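Local coordinates for amidohydrolase (PDB 4F0L), which is probably a metal-dependent deaminase of the amidohydrolase family, related to formimidoylglutamate deiminase, and binds an iron(III) ion, at residues H132-C135 with P139-N142; V166-S171 with E180-F185. One frame throughout, in Å; residues are numbered along the deposited sequence.

Contact 1 of 2, residues H132-C135 with P139-N142; sequences HHDC and PYAN
Tyr-140 lays its ring against the backbone of His-133 and Asp-134, and the Asp-134 side chain covers part of one face. Asp-134 CB stands 4.0 Å from the centroid of the Tyr-140 ring, offset toward the rim, a CH-pi contact. The carboxylate continues over the CE1 side, with Asp-134 CG 3.7 Å from Tyr-140 CE1 and its plane only 19° from that of the ring. Asp-134 takes this course because CG is anti to its own backbone N (chi1 -164°); the same carboxylate accepts the N-H of Cys-135, OD1 being met from above its plane. At the ring's edge, near its plane, His-132 O approaches Tyr-140 CE2 at 3.4 Å.

Next to this overlap, His-133 leans obliquely on the proline: ND1 comes 3.7 Å from Pro-139 CA. His-132 CB covers one face of the His-133 imidazole. Water 1 lies in the imidazole plane, 2.9 Å from His-133 ND1, and accepts from Tyr-140 N at 2.9 Å; its bond to His-132 O is weak. At the other nitrogen, His-133 NE2 is bonded to Ile-186 O and Asn-187 OD1; partners at both nitrogens probably hold the ring's rotation.

The two segments belong to one loop between strand 122-129 and helix 145-157 of the TIM-barrel-type amidohydrolase fold, and Tyr-140 also packs on Glu-145 and Met-146 of that helix. Direct contact is van der Waals and CH-pi, so the polar join between the segments probably depends on the single water.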
loop_
_atom_site.group_PDB
_atom_site.type_symbol
_atom_site.label_atom_id
_atom_site.label_comp_id
_atom_site.label_asym_id
_atom_site.label_seq_id
_atom_site.Cartn_x
_atom_site.Cartn_y
_atom_site.Cartn_z
ATOM N N HIS B 132 23.552 -3.316 -20.262
ATOM C CA HIS B 132 24.922 -2.902 -20.575
ATOM C C HIS B 132 25.153 -2.427 -21.979
ATOM O O HIS B 132 25.703 -1.356 -22.181
ATOM C CB HIS B 132 25.899 -4.044 -20.317
ATOM C CG HIS B 132 25.968 -4.486 -18.883
ATOM N ND1 HIS B 132 26.249 -3.632 -17.874
ATOM C CD2 HIS B 132 25.841 -5.757 -18.304
ATOM C CE1 HIS B 132 26.288 -4.323 -16.711
ATOM N NE2 HIS B 132 26.018 -5.615 -16.973
ATOM N N HIS B 133 24.803 -3.255 -22.962
ATOM C CA HIS B 133 25.298 -3.075 -24.316
ATOM C C HIS B 133 24.274 -2.455 -25.228
ATOM O O HIS B 133 23.142 -2.191 -24.824
ATOM C CB HIS B 133 25.789 -4.424 -24.826
ATOM C CG HIS B 133 26.808 -5.066 -23.907
ATOM N ND1 HIS B 133 27.928 -4.427 -23.511
ATOM C CD2 HIS B 133 26.852 -6.334 -23.333
ATOM C CE1 HIS B 133 28.633 -5.249 -22.707
ATOM N NE2 HIS B 133 27.974 -6.410 -22.605
ATOM N N ASP B 134 24.647 -2.231 -26.479
ATOM C CA ASP B 134 23.741 -1.577 -27.423
ATOM C C ASP B 134 22.595 -2.533 -27.819
ATOM O O ASP B 134 22.549 -3.671 -27.361
ATOM C CB ASP B 134 24.588 -1.058 -28.589
ATOM C CG ASP B 134 23.879 -0.030 -29.470
ATOM O OD1 ASP B 134 22.675 0.262 -29.290
ATOM O OD2 ASP B 134 24.557 0.446 -30.404
ATOM N N CYS B 135 21.652 -2.051 -28.628
ATOM C CA CYS B 135 20.417 -2.801 -28.921
ATOM C C CYS B 135 20.655 -4.143 -29.641
ATOM O O CYS B 135 19.890 -5.075 -29.457
ATOM C CB CYS B 135 19.422 -1.918 -29.706
ATOM S SG CYS B 135 18.923 -0.446 -28.768
ATOM N N PRO B 139 28.890 -4.148 -27.642
ATOM C CA PRO B 139 29.307 -3.156 -26.647
ATOM C C PRO B 139 29.344 -1.743 -27.221
ATOM O O PRO B 139 29.581 -1.568 -28.428
ATOM C CB PRO B 139 30.726 -3.603 -26.263
ATOM C CG PRO B 139 30.785 -5.058 -26.608
ATOM C CD PRO B 139 29.871 -5.244 -27.788
ATOM N N TYR B 140 29.112 -0.744 -26.370
ATOM C CA TYR B 140 29.262 0.660 -26.792
ATOM C C TYR B 140 30.731 0.991 -26.919
ATOM O O TYR B 140 31.549 0.363 -26.276
ATOM C CB TYR B 140 28.636 1.597 -25.774
ATOM C CG TYR B 140 27.144 1.527 -25.738
ATOM C CD1 TYR B 140 26.388 2.157 -26.724
ATOM C CD2 TYR B 140 26.483 0.845 -24.733
ATOM C CE1 TYR B 140 25.022 2.110 -26.694
ATOM C CE2 TYR B 140 25.127 0.787 -24.707
ATOM C CZ TYR B 140 24.410 1.422 -25.684
ATOM O OH TYR B 140 23.053 1.369 -25.651
ATOM N N ALA B 141 31.063 1.987 -27.739
ATOM C CA ALA B 141 32.461 2.371 -27.926
ATOM C C ALA B 141 33.076 2.662 -26.548
ATOM O O ALA B 141 34.207 2.286 -26.263
ATOM C CB ALA B 141 32.592 3.564 -28.880
ATOM N N ASN B 142 32.299 3.287 -25.673
ATOM C CA ASN B 142 32.656 3.408 -24.263
ATOM C C ASN B 142 31.993 2.233 -23.529
ATOM O O ASN B 142 30.761 2.194 -23.380
ATOM C CB ASN B 142 32.157 4.771 -23.784
ATOM C CG ASN B 142 32.225 4.933 -22.315
ATOM O OD1 ASN B 142 33.138 4.419 -21.656
ATOM N ND2 ASN B 142 31.229 5.643 -21.758
HETATM O O HOH W 1 28.838 -1.647 -23.662
#

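Contact 2 of 2, residues V166-S171 with E180-F185; sequences VFYAHS and EGQRRF
Gln-182 is the first residue of 180-185 to meet the other segment, in the short 3-10 stretch that begins it; here Glu-180 O accepts both Arg-183 N and Arg-183 NH1, from opposite faces of its carbonyl plane. Chi1 of -84° sets Gln-182 CG obliquely against the phenol end of Tyr-168, 3.4 Å from Tyr-168 OH; the bend at chi2 (100°) then directs the amide. Its OE1 lies 3.9 Å from Ser-171 CB; Ser-171 OG itself is bonded to Ala-177 O.

Arg-184 faces the other way, toward the carbonyls of Ala-98 and Met-101. Phe-185 then returns to Tyr-168. Its CB sits over one face of the phenol ring, 4.1 Å from Tyr-168 CG, and the edge of the Phe-185 ring is directed at the face of Tyr-168, with the two centroids 5.8 Å apart and the planes at 57°. Phe-185 also packs on Tyr-95 and Ala-98 of helix 88-100.

Water 2 completes the seam: it donates to Val-166 O and Phe-185 O, each at 2.7 Å, and accepts from Tyr-168 N at 3.1 Å. The contact ties the C-terminal end of barrel strand 160-167, close to the iron site, to the loop leading into helix 189-203. The side chains meet by aromatic and aliphatic packing, while the polar link falls to one water that bridges three backbone groups, sharing Val-166 O with His-132 NE2.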
loop_
_atom_site.group_PDB
_atom_site.type_symbol
_atom_site.label_atom_id
_atom_site.label_comp_id
_atom_site.label_asym_id
_atom_site.label_seq_id
_atom_site.Cartn_x
_atom_site.Cartn_y
_atom_site.Cartn_z
ATOM N N VAL B 166 26.023 -5.940 -13.094
ATOM C CA VAL B 166 25.604 -7.330 -13.071
ATOM C C VAL B 166 26.393 -8.225 -14.071
ATOM O O VAL B 166 26.623 -7.870 -15.272
ATOM C CB VAL B 166 24.106 -7.420 -13.397
ATOM C CG1 VAL B 166 23.631 -8.884 -13.506
ATOM C CG2 VAL B 166 23.290 -6.687 -12.328
ATOM N N PHE B 167 26.831 -9.359 -13.553
ATOM C CA PHE B 167 27.438 -10.374 -14.378
ATOM C C PHE B 167 26.358 -11.363 -14.753
ATOM O O PHE B 167 25.711 -11.939 -13.875
ATOM C CB PHE B 167 28.591 -11.109 -13.682
ATOM C CG PHE B 167 29.191 -12.163 -14.565
ATOM C CD1 PHE B 167 30.086 -11.815 -15.558
ATOM C CD2 PHE B 167 28.734 -13.468 -14.501
ATOM C CE1 PHE B 167 30.589 -12.765 -16.430
ATOM C CE2 PHE B 167 29.215 -14.425 -15.365
ATOM C CZ PHE B 167 30.152 -14.070 -16.335
ATOM N N TYR B 168 26.202 -11.581 -16.055
ATOM C CA TYR B 168 25.146 -12.436 -16.627
ATOM C C TYR B 168 25.690 -13.107 -17.886
ATOM O O TYR B 168 26.146 -12.433 -18.799
ATOM C CB TYR B 168 23.968 -11.544 -17.014
ATOM C CG TYR B 168 22.628 -12.209 -17.276
ATOM C CD1 TYR B 168 22.467 -13.201 -18.233
ATOM C CD2 TYR B 168 21.505 -11.789 -16.592
ATOM C CE1 TYR B 168 21.226 -13.784 -18.468
ATOM C CE2 TYR B 168 20.281 -12.363 -16.823
ATOM C CZ TYR B 168 20.161 -13.356 -17.750
ATOM O OH TYR B 168 18.914 -13.879 -17.951
ATOM N N ALA B 169 25.647 -14.432 -17.939
ATOM C CA ALA B 169 26.208 -15.159 -19.088
ATOM C C ALA B 169 25.372 -16.344 -19.604
ATOM O O ALA B 169 25.685 -16.872 -20.652
ATOM C CB ALA B 169 27.610 -15.641 -18.742
ATOM N N HIS B 170 24.339 -16.762 -18.874
ATOM C CA HIS B 170 23.613 -18.002 -19.174
ATOM C C HIS B 170 22.140 -17.913 -18.898
ATOM O O HIS B 170 21.682 -17.087 -18.085
ATOM C CB HIS B 170 24.227 -19.134 -18.366
ATOM C CG HIS B 170 25.694 -19.265 -18.593
ATOM N ND1 HIS B 170 26.200 -19.801 -19.710
ATOM C CD2 HIS B 170 26.771 -18.817 -17.851
ATOM C CE1 HIS B 170 27.517 -19.746 -19.671
ATOM N NE2 HIS B 170 27.873 -19.127 -18.536
ATOM N N SER B 171 21.387 -18.743 -19.603
ATOM C CA SER B 171 19.946 -18.740 -19.511
ATOM C C SER B 171 19.406 -19.878 -18.633
ATOM O O SER B 171 18.213 -20.052 -18.558
ATOM C CB SER B 171 19.339 -18.858 -20.908
ATOM O OG SER B 171 19.653 -20.137 -21.455
ATOM N N GLU B 180 19.118 -14.942 -27.250
ATOM C CA GLU B 180 19.236 -13.683 -27.963
ATOM C C GLU B 180 18.498 -12.523 -27.273
ATOM O O GLU B 180 18.944 -11.395 -27.343
ATOM C CB GLU B 180 18.762 -13.896 -29.404
ATOM C CG GLU B 180 18.923 -12.700 -30.347
ATOM C CD GLU B 180 20.378 -12.350 -30.675
ATOM O OE1 GLU B 180 21.334 -12.983 -30.157
ATOM O OE2 GLU B 180 20.556 -11.409 -31.470
ATOM N N GLY B 181 17.398 -12.806 -26.576
ATOM C CA GLY B 181 16.689 -11.789 -25.777
ATOM C C GLY B 181 17.548 -11.156 -24.686
ATOM O O GLY B 181 17.305 -10.020 -24.270
ATOM N N GLN B 182 18.541 -11.904 -24.210
ATOM C CA GLN B 182 19.461 -11.436 -23.148
ATOM C C GLN B 182 20.707 -10.718 -23.639
ATOM O O GLN B 182 21.585 -10.357 -22.840
ATOM C CB GLN B 182 19.876 -12.616 -22.270
ATOM C CG GLN B 182 18.847 -12.866 -21.207
ATOM C CD GLN B 182 17.940 -13.997 -21.549
ATOM O OE1 GLN B 182 18.306 -15.167 -21.342
ATOM N NE2 GLN B 182 16.742 -13.672 -22.079
ATOM N N ARG B 183 20.784 -10.509 -24.942
ATOM C CA ARG B 183 22.002 -10.012 -25.569
ATOM C C ARG B 183 22.584 -8.712 -25.004
ATOM O O ARG B 183 23.793 -8.520 -25.060
ATOM C CB ARG B 183 21.785 -9.828 -27.066
ATOM C CG ARG B 183 20.785 -8.750 -27.421
ATOM C CD ARG B 183 20.537 -8.748 -28.920
ATOM N NE ARG B 183 19.419 -7.907 -29.338
ATOM C CZ ARG B 183 18.152 -8.292 -29.373
ATOM N NH1 ARG B 183 17.766 -9.514 -28.999
ATOM N NH2 ARG B 183 17.244 -7.437 -29.807
ATOM N N ARG B 184 21.765 -7.808 -24.481
ATOM C CA ARG B 184 22.332 -6.558 -23.937
ATOM C C ARG B 184 22.907 -6.722 -22.525
ATOM O O ARG B 184 23.483 -5.777 -21.992
ATOM C CB ARG B 184 21.289 -5.443 -23.905
ATOM C CG ARG B 184 20.564 -5.234 -25.219
ATOM C CD ARG B 184 19.712 -3.997 -25.161
ATOM N NE ARG B 184 20.497 -2.756 -25.160
ATOM C CZ ARG B 184 19.981 -1.530 -25.059
ATOM N NH1 ARG B 184 18.675 -1.348 -24.942
ATOM N NH2 ARG B 184 20.761 -0.462 -25.123
ATOM N N PHE B 185 22.706 -7.902 -21.914
ATOM C CA PHE B 185 23.060 -8.142 -20.503
ATOM C C PHE B 185 24.359 -8.905 -20.374
ATOM O O PHE B 185 24.945 -8.949 -19.296
ATOM C CB PHE B 185 21.990 -8.979 -19.784
ATOM C CG PHE B 185 20.561 -8.510 -19.980
ATOM C CD1 PHE B 185 20.259 -7.194 -20.248
ATOM C CD2 PHE B 185 19.516 -9.432 -19.886
ATOM C CE1 PHE B 185 18.958 -6.782 -20.429
ATOM C CE2 PHE B 185 18.200 -9.038 -20.073
ATOM C CZ PHE B 185 17.927 -7.710 -20.351
HETATM O O HOH W 2 27.069 -9.083 -17.659
#

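Contact 1 lies in the loop after strand 122-129 and is only partly buried; contact 2, beside the end of strand 160-167, is buried and nearer the iron. Their centres are 13 Å apart, and 180-185 joins them directly: Arg-184 NE bonds to His-133 O at 2.7 Å, and Arg-183 NE to Cys-135 O at 2.9 Å. The bond from His-132 NE2 to Val-166 O is a further tie. Each contact pairs a tyrosine with one bridging water, but the outer tyrosine is overlaid by a carboxylate and backbone, whereas the inner one is covered by a phenylalanine and touched at its phenol end by a glutamine carbon.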